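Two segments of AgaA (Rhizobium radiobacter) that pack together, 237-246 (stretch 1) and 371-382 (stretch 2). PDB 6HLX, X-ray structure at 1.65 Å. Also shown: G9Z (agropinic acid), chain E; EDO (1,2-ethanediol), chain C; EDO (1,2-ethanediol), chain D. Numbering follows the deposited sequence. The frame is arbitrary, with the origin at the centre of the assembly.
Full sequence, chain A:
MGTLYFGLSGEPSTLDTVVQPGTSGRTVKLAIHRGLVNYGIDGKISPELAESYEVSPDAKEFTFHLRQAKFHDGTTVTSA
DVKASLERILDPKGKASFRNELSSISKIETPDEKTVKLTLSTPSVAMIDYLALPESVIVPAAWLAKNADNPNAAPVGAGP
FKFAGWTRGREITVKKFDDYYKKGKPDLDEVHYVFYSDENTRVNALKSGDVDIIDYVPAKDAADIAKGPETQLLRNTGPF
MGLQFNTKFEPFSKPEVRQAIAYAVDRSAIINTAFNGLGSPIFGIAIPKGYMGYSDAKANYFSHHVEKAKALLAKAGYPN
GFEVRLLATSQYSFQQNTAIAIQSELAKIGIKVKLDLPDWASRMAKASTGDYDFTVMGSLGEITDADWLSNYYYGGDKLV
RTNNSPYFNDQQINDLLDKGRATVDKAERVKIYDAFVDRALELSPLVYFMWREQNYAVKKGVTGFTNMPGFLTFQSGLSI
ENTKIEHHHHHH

Stretch 1 (237-246) TGPFMGLQFN
Stretch 2 371-382: DYDFTVMGSLGE

Two strands far apart in sequence can be joined by a backbone ladder, leaving side chains to tune each face of the sheet. In AgaA, strand 240-245 runs antiparallel to strand 374-379, their directions 144° apart and their axes approaching to 4.4 Å; the two stretches bury 960 Å² between them, both sides summed. Side chains of Phe240, Gln244, Thr375, Met377 and Ser379 lie on one face, those of Met241, Leu243, Phe245, Phe374 and Val376 on the other.

Stretch 1 enters through Pro239 (phi/psi -78/163), whose CG meets Leu380 CD2 at 4.1 Å. The extended strand begins at Phe240 (-123/160). It and Ser379 each donate N-H and accept at C=O, giving two hydrogen bonds: Phe240 N to Ser379 O 2.9 Å, Ser379 N to Phe240 O 3.0 Å. This recurs at Gly242 and Gln244; Met241, Leu243 and Phe245 form the non-hydrogen-bonded pairs between. The buried Phe240 ring (chi1 p, 46°; chi2 75°) makes apolar contact, CE1 to Met377 CE 3.8 Å. Met241 (m, m, m), opposite Gly378 (CA to CA 4.7 Å), reaches diagonally into another, CE to Val376 CG1 3.6 Å.

At Gly242 (-170/-153), Gly242 N to Met377 O is 2.8 Å and Met377 N to Gly242 O 2.9 Å. An ideal CB on Gly242 would clash with Met377 CE at 2.8 Å; the bare backbone accommodates that t, t, p side chain. Leu243 (m, t), paired with Val376, packs its apolar CD2 3.8 Å from Phe374 CD2.

For Gln244 (m, t, chi3 -105°), Gln244 N to Thr375 O is 3.1 Å, Thr375 N to Gln244 O 2.9 Å. Gln244 OE1 accepts a hydrogen bond from agropinic acid OAS at 2.6 Å, Gly378 O one from OAP at 2.7 Å, so both strands hold the ligand. Phe245 (m, chi2 89°) and Phe374 (p, chi2 -37°) have planes at 17° but centroids 6.0 Å apart, so they barely overlap. Beyond the strand, Asn246 (chi1 t) donates N to Asp373 O at 2.8 Å and ND2 to Tyr372 O at 3.1 Å.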

ATOM      1  N   THR A 237       0.597  -0.285  14.166  1.00 27.90           N
ATOM      2  CA  THR A 237       0.571  -1.759  14.052  1.00 27.76           C
ATOM      3  C   THR A 237      -0.420  -2.192  12.950  1.00 34.60           C
ATOM      4  O   THR A 237      -1.196  -3.148  13.146  1.00 37.44           O
ATOM      5  CB  THR A 237       0.149  -2.413  15.360  1.00 33.48           C
ATOM      6  OG1 THR A 237      -1.126  -1.877  15.721  1.00 40.44           O
ATOM      7  CG2 THR A 237       1.164  -2.256  16.448  1.00 29.33           C
ATOM      8  N   GLY A 238      -0.337  -1.539  11.799  1.00 26.46           N
ATOM      9  CA  GLY A 238      -1.241  -1.745  10.668  1.00 23.49           C
ATOM     10  C   GLY A 238      -0.935  -2.860   9.688  1.00 23.76           C
ATOM     11  O   GLY A 238      -1.861  -3.598   9.328  1.00 22.82           O
ATOM     12  N   PRO A 239       0.316  -2.997   9.197  1.00 18.77           N
ATOM     13  CA  PRO A 239       0.566  -4.012   8.159  1.00 18.16           C
ATOM     14  C   PRO A 239       0.672  -5.427   8.673  1.00 20.88           C
ATOM     15  O   PRO A 239       0.882  -5.665   9.863  1.00 20.12           O
ATOM     16  CB  PRO A 239       1.892  -3.566   7.503  1.00 19.26           C
ATOM     17  CG  PRO A 239       2.201  -2.156   8.083  1.00 22.53           C
ATOM     18  CD  PRO A 239       1.535  -2.189   9.446  1.00 19.83           C
ATOM     19  N   PHE A 240       0.550  -6.368   7.743  1.00 19.01           N
ATOM     20  CA  PHE A 240       0.711  -7.789   8.045  1.00 17.88           C
ATOM     21  C   PHE A 240       1.825  -8.359   7.140  1.00 22.25           C
ATOM     22  O   PHE A 240       2.155  -7.773   6.089  1.00 22.23           O
ATOM     23  CB  PHE A 240      -0.614  -8.567   7.835  1.00 19.30           C
ATOM     24  CG  PHE A 240      -1.342  -8.235   6.546  1.00 19.87           C
ATOM     25  CD1 PHE A 240      -0.884  -8.717   5.318  1.00 20.13           C
ATOM     26  CD2 PHE A 240      -2.492  -7.455   6.560  1.00 20.98           C
ATOM     27  CE1 PHE A 240      -1.544  -8.384   4.123  1.00 21.56           C
ATOM     28  CE2 PHE A 240      -3.164  -7.143   5.365  1.00 21.77           C
ATOM     29  CZ  PHE A 240      -2.680  -7.599   4.153  1.00 19.79           C
ATOM     30  N   MET A 241       2.376  -9.501   7.546  1.00 20.07           N
ATOM     31  CA  MET A 241       3.349 -10.290   6.778  1.00 18.42           C
ATOM     32  C   MET A 241       2.660 -11.582   6.376  1.00 21.67           C
ATOM     33  O   MET A 241       1.979 -12.203   7.192  1.00 22.03           O
ATOM     34  CB  MET A 241       4.617 -10.640   7.592  1.00 20.02           C
ATOM     35  CG  MET A 241       5.443  -9.419   8.003  1.00 22.53           C
ATOM     36  SD  MET A 241       6.022  -8.424   6.623  1.00 23.45           S
ATOM     37  CE  MET A 241       7.140  -9.555   5.849  1.00 22.23           C
ATOM     38  N   GLY A 242       2.892 -12.024   5.150  1.00 20.68           N
ATOM     39  CA  GLY A 242       2.290 -13.266   4.665  1.00 20.44           C
ATOM     40  C   GLY A 242       2.883 -13.678   3.338  1.00 21.88           C
ATOM     41  O   GLY A 242       4.042 -13.362   3.054  1.00 20.18           O
ATOM     42  N   LEU A 243       2.102 -14.410   2.527  1.00 18.97           N
ATOM     43  CA  LEU A 243       2.579 -14.856   1.222  1.00 19.14           C
ATOM     44  C   LEU A 243       1.511 -14.672   0.165  1.00 22.28           C
ATOM     45  O   LEU A 243       0.334 -14.943   0.423  1.00 21.89           O
ATOM     46  CB  LEU A 243       2.934 -16.365   1.280  1.00 19.74           C
ATOM     47  CG  LEU A 243       4.170 -16.770   2.102  1.00 22.87           C
ATOM     48  CD1 LEU A 243       4.166 -18.268   2.359  1.00 23.46           C
ATOM     49  CD2 LEU A 243       5.484 -16.383   1.362  1.00 23.34           C
ATOM     50  N   GLN A 244       1.954 -14.303  -1.035  1.00 18.66           N
ATOM     51  CA  GLN A 244       1.164 -14.254  -2.268  1.00 18.48           C
ATOM     52  C   GLN A 244       1.721 -15.385  -3.114  1.00 21.53           C
ATOM     53  O   GLN A 244       2.945 -15.567  -3.170  1.00 20.85           O
ATOM     54  CB  GLN A 244       1.354 -12.917  -3.009  1.00 18.83           C
ATOM     55  CG  GLN A 244       0.652 -11.773  -2.313  1.00 18.01           C
ATOM     56  CD  GLN A 244       1.220 -10.448  -2.712  1.00 22.22           C
ATOM     57  OE1 GLN A 244       1.951  -9.839  -1.931  1.00 22.28           O
ATOM     58  NE2 GLN A 244       0.932  -9.986  -3.937  1.00 19.86           N
ATOM     59  N   PHE A 245       0.837 -16.144  -3.755  1.00 17.82           N
ATOM     60  CA  PHE A 245       1.218 -17.304  -4.574  1.00 18.17           C
ATOM     61  C   PHE A 245       0.864 -17.098  -6.039  1.00 22.35           C
ATOM     62  O   PHE A 245      -0.273 -16.702  -6.347  1.00 21.84           O
ATOM     63  CB  PHE A 245       0.452 -18.560  -4.084  1.00 20.62           C
ATOM     64  CG  PHE A 245       0.681 -18.930  -2.635  1.00 21.61           C
ATOM     65  CD1 PHE A 245      -0.123 -18.410  -1.633  1.00 22.47           C
ATOM     66  CD2 PHE A 245       1.698 -19.803  -2.276  1.00 22.68           C
ATOM     67  CE1 PHE A 245       0.080 -18.767  -0.293  1.00 22.53           C
ATOM     68  CE2 PHE A 245       1.907 -20.144  -0.937  1.00 24.65           C
ATOM     69  CZ  PHE A 245       1.121 -19.592   0.048  1.00 22.56           C
ATOM     70  N   ASN A 246       1.779 -17.461  -6.950  1.00 20.44           N
ATOM     71  CA  ASN A 246       1.430 -17.444  -8.362  1.00 20.96           C
ATOM     72  C   ASN A 246       0.727 -18.782  -8.610  1.00 22.88           C
ATOM     73  O   ASN A 246       1.373 -19.851  -8.587  1.00 22.06           O
ATOM     74  CB  ASN A 246       2.666 -17.322  -9.242  1.00 21.66           C
ATOM     75  CG  ASN A 246       2.341 -17.196 -10.696  1.00 28.08           C
ATOM     76  OD1 ASN A 246       1.312 -17.687 -11.167  1.00 25.89           O
ATOM     77  ND2 ASN A 246       3.210 -16.516 -11.445  1.00 25.26           N
ATOM     78  N   ASP A 371       6.298 -12.474 -12.175  1.00 26.72           N
ATOM     79  CA  ASP A 371       7.519 -13.224 -12.462  1.00 26.75           C
ATOM     80  C   ASP A 371       8.089 -13.856 -11.181  1.00 28.31           C
ATOM     81  O   ASP A 371       9.190 -13.518 -10.735  1.00 27.58           O
ATOM     82  CB  ASP A 371       8.549 -12.337 -13.179  1.00 28.56           C
ATOM     83  CG  ASP A 371       9.778 -13.082 -13.660  1.00 34.91           C
ATOM     84  OD1 ASP A 371       9.744 -14.347 -13.690  1.00 34.23           O
ATOM     85  OD2 ASP A 371      10.782 -12.411 -13.988  1.00 38.78           O
ATOM     86  N   TYR A 372       7.327 -14.784 -10.594  1.00 23.76           N
ATOM     87  CA  TYR A 372       7.711 -15.465  -9.362  1.00 22.80           C
ATOM     88  C   TYR A 372       6.817 -16.681  -9.151  1.00 25.26           C
ATOM     89  O   TYR A 372       5.769 -16.760  -9.788  1.00 25.05           O
ATOM     90  CB  TYR A 372       7.592 -14.492  -8.159  1.00 23.57           C
ATOM     91  CG  TYR A 372       6.202 -13.960  -7.848  1.00 23.02           C
ATOM     92  CD1 TYR A 372       5.336 -14.664  -7.012  1.00 24.24           C
ATOM     93  CD2 TYR A 372       5.800 -12.693  -8.281  1.00 23.08           C
ATOM     94  CE1 TYR A 372       4.098 -14.142  -6.641  1.00 23.29           C
ATOM     95  CE2 TYR A 372       4.540 -12.179  -7.951  1.00 22.67           C
ATOM     96  CZ  TYR A 372       3.697 -12.903  -7.118  1.00 24.36           C
ATOM     97  OH  TYR A 372       2.489 -12.381  -6.707  1.00 21.91           O
ATOM     98  N   ASP A 373       7.212 -17.596  -8.228  1.00 22.62           N
ATOM     99  CA  ASP A 373       6.431 -18.789  -7.828  1.00 21.74           C
ATOM    100  C   ASP A 373       5.576 -18.343  -6.615  1.00 23.74           C
ATOM    101  O   ASP A 373       4.360 -18.506  -6.609  1.00 23.39           O
ATOM    102  CB  ASP A 373       7.374 -19.935  -7.426  1.00 22.54           C
ATOM    103  CG  ASP A 373       8.264 -20.461  -8.548  1.00 29.73           C
ATOM    104  OD1 ASP A 373       7.916 -20.257  -9.725  1.00 28.85           O
ATOM    105  OD2 ASP A 373       9.323 -21.058  -8.239  1.00 30.57           O
ATOM    106  N   PHE A 374       6.230 -17.740  -5.612  1.00 20.65           N
ATOM    107  CA  PHE A 374       5.563 -17.099  -4.469  1.00 19.48           C
ATOM    108  C   PHE A 374       6.424 -16.000  -3.926  1.00 22.02           C
ATOM    109  O   PHE A 374       7.612 -15.943  -4.241  1.00 22.44           O
ATOM    110  CB  PHE A 374       5.051 -18.069  -3.383  1.00 20.95           C
ATOM    111  CG  PHE A 374       6.000 -18.839  -2.490  1.00 22.26           C
ATOM    112  CD1 PHE A 374       7.205 -19.346  -2.991  1.00 23.85           C
ATOM    113  CD2 PHE A 374       5.613 -19.210  -1.200  1.00 23.03           C
ATOM    114  CE1 PHE A 374       8.022 -20.162  -2.197  1.00 23.58           C
ATOM    115  CE2 PHE A 374       6.433 -20.026  -0.406  1.00 24.09           C
ATOM    116  CZ  PHE A 374       7.631 -20.495  -0.914  1.00 22.86           C
ATOM    117  N   THR A 375       5.809 -15.042  -3.214  1.00 19.24           N
ATOM    118  CA  THR A 375       6.558 -13.872  -2.721  1.00 18.75           C
ATOM    119  C   THR A 375       6.150 -13.505  -1.322  1.00 22.04           C
ATOM    120  O   THR A 375       4.989 -13.710  -0.951  1.00 20.42           O
ATOM    121  CB  THR A 375       6.435 -12.662  -3.689  1.00 21.64           C
ATOM    122  OG1 THR A 375       7.287 -11.584  -3.255  1.00 21.87           O
ATOM    123  CG2 THR A 375       4.986 -12.105  -3.809  1.00 21.78           C
ATOM    124  N   VAL A 376       7.130 -13.040  -0.531  1.00 20.12           N
ATOM    125  CA  VAL A 376       6.861 -12.509   0.808  1.00 19.16           C
ATOM    126  C   VAL A 376       5.972 -11.259   0.604  1.00 21.35           C
ATOM    127  O   VAL A 376       6.286 -10.369  -0.202  1.00 21.09           O
ATOM    128  CB  VAL A 376       8.166 -12.169   1.561  1.00 22.30           C
ATOM    129  CG1 VAL A 376       7.889 -11.372   2.837  1.00 22.02           C
ATOM    130  CG2 VAL A 376       8.940 -13.455   1.882  1.00 21.81           C
ATOM    131  N   MET A 377       4.874 -11.198   1.358  1.00 19.27           N
ATOM    132  CA  MET A 377       3.913 -10.101   1.271  1.00 17.79           C
ATOM    133  C   MET A 377       4.021  -9.308   2.568  1.00 21.61           C
ATOM    134  O   MET A 377       3.792  -9.864   3.633  1.00 21.76           O
ATOM    135  CB  MET A 377       2.477 -10.710   1.134  1.00 19.20           C
ATOM    136  CG  MET A 377       1.337  -9.688   1.289  1.00 21.88           C
ATOM    137  SD  MET A 377      -0.302 -10.424   1.040  1.00 23.57           S
ATOM    138  CE  MET A 377      -0.422 -11.575   2.497  1.00 21.51           C
ATOM    139  N   GLY A 378       4.381  -8.035   2.457  1.00 19.77           N
ATOM    140  CA  GLY A 378       4.423  -7.071   3.556  1.00 19.71           C
ATOM    141  C   GLY A 378       3.462  -5.989   3.124  1.00 22.08           C
ATOM    142  O   GLY A 378       3.784  -5.215   2.225  1.00 19.50           O
ATOM    143  N   SER A 379       2.214  -6.008   3.625  1.00 18.14           N
ATOM    144  CA  SER A 379       1.219  -5.106   3.039  1.00 18.24           C
ATOM    145  C   SER A 379       0.060  -4.807   3.954  1.00 19.85           C
ATOM    146  O   SER A 379       0.141  -5.067   5.155  1.00 18.72           O
ATOM    147  CB  SER A 379       0.726  -5.652   1.695  1.00 19.02           C
ATOM    148  OG  SER A 379       0.199  -4.595   0.894  1.00 19.87           O
ATOM    149  N   LEU A 380      -0.987  -4.183   3.405  1.00 16.95           N
ATOM    150  CA  LEU A 380      -2.156  -3.782   4.213  1.00 16.56           C
ATOM    151  C   LEU A 380      -3.304  -3.515   3.270  1.00 19.12           C
ATOM    152  O   LEU A 380      -3.104  -3.525   2.043  1.00 19.33           O
ATOM    153  CB  LEU A 380      -1.817  -2.515   5.037  1.00 16.99           C
ATOM    154  CG  LEU A 380      -0.867  -1.475   4.428  1.00 20.39           C
ATOM    155  CD1 LEU A 380      -1.470  -0.779   3.191  1.00 20.79           C
ATOM    156  CD2 LEU A 380      -0.497  -0.415   5.475  1.00 21.71           C
ATOM    157  N   GLY A 381      -4.499  -3.342   3.818  1.00 18.63           N
ATOM    158  CA  GLY A 381      -5.640  -2.993   2.981  1.00 18.73           C
ATOM    159  C   GLY A 381      -5.391  -1.593   2.437  1.00 22.79           C
ATOM    160  O   GLY A 381      -4.940  -0.697   3.164  1.00 22.50           O
ATOM    161  N   GLU A 382      -5.601  -1.419   1.140  1.00 19.83           N
ATOM    162  CA  GLU A 382      -5.275  -0.126   0.483  1.00 18.83           C
ATOM    163  C   GLU A 382      -6.299   0.974   0.738  1.00 22.53           C
ATOM    164  O   GLU A 382      -6.041   2.139   0.450  1.00 22.75           O
ATOM    165  CB  GLU A 382      -5.051  -0.337  -1.014  1.00 20.15           C
ATOM    166  CG  GLU A 382      -3.879  -1.274  -1.323  1.00 21.83           C
ATOM    167  CD  GLU A 382      -2.478  -0.716  -1.079  1.00 26.70           C
ATOM    168  OE1 GLU A 382      -2.321   0.466  -0.674  1.00 22.46           O
ATOM    169  OE2 GLU A 382      -1.527  -1.501  -1.281  1.00 21.70           O
TER
HETATM  170  OAM G9Z E 604       7.247  -0.537  -0.296  1.00 19.83           O
HETATM  171  CAB G9Z E 604       7.579  -1.470   0.449  1.00 20.73           C
HETATM  172  CAC G9Z E 604       8.915  -1.698   0.837  1.00 21.35           C
HETATM  173  CB  G9Z E 604       8.884  -2.940   1.779  1.00 20.86           C
HETATM  174  CA  G9Z E 604       7.457  -3.457   1.707  1.00 19.50           C
HETATM  175  C   G9Z E 604       6.906  -3.635   3.015  1.00 21.29           C
HETATM  176  O   G9Z E 604       6.388  -2.642   3.597  1.00 20.70           O
HETATM  177  N   G9Z E 604       6.743  -2.438   0.868  1.00 18.24           N
HETATM  178  CAG G9Z E 604       5.250  -2.436   0.624  1.00 18.29           C
HETATM  179  CAH G9Z E 604       4.890  -3.438  -0.475  1.00 20.27           C
HETATM  180  OAP G9Z E 604       5.234  -4.732   0.018  1.00 20.84           O
HETATM  181  CAI G9Z E 604       3.404  -3.402  -0.844  1.00 20.24           C
HETATM  182  OAQ G9Z E 604       2.972  -2.020  -0.929  1.00 19.16           O
HETATM  183  CAJ G9Z E 604       3.140  -4.055  -2.243  1.00 19.85           C
HETATM  184  OAR G9Z E 604       1.734  -3.990  -2.545  1.00 20.34           O
HETATM  185  CAK G9Z E 604       3.666  -5.497  -2.441  1.00 19.14           C
HETATM  186  OAT G9Z E 604       3.605  -5.843  -3.838  1.00 20.09           O
HETATM  187  CAL G9Z E 604       2.929  -6.523  -1.567  1.00 19.08           C
HETATM  188  OAS G9Z E 604       3.554  -7.819  -1.697  1.00 20.39           O
HETATM  189  OXT G9Z E 604       6.997  -4.777   3.543  1.00 20.87           O
HETATM  190  C1  EDO C 628       4.686 -20.040 -13.482  1.00 62.16           C
HETATM  191  O1  EDO C 628       5.093 -21.394 -13.492  1.00 64.18           O
HETATM  192  C2  EDO C 628       4.721 -19.516 -12.027  1.00 60.69           C
HETATM  193  O2  EDO C 628       6.053 -19.474 -11.543  1.00 57.50           O
HETATM  194  C1  EDO D 631      -4.855  -5.386  13.843  1.00 54.37           C
HETATM  195  O1  EDO D 631      -3.976  -4.287  13.716  1.00 57.14           O
HETATM  196  C2  EDO D 631      -6.040  -4.973  14.740  1.00 51.98           C
HETATM  197  O2  EDO D 631      -6.876  -6.091  14.923  1.00 48.38           O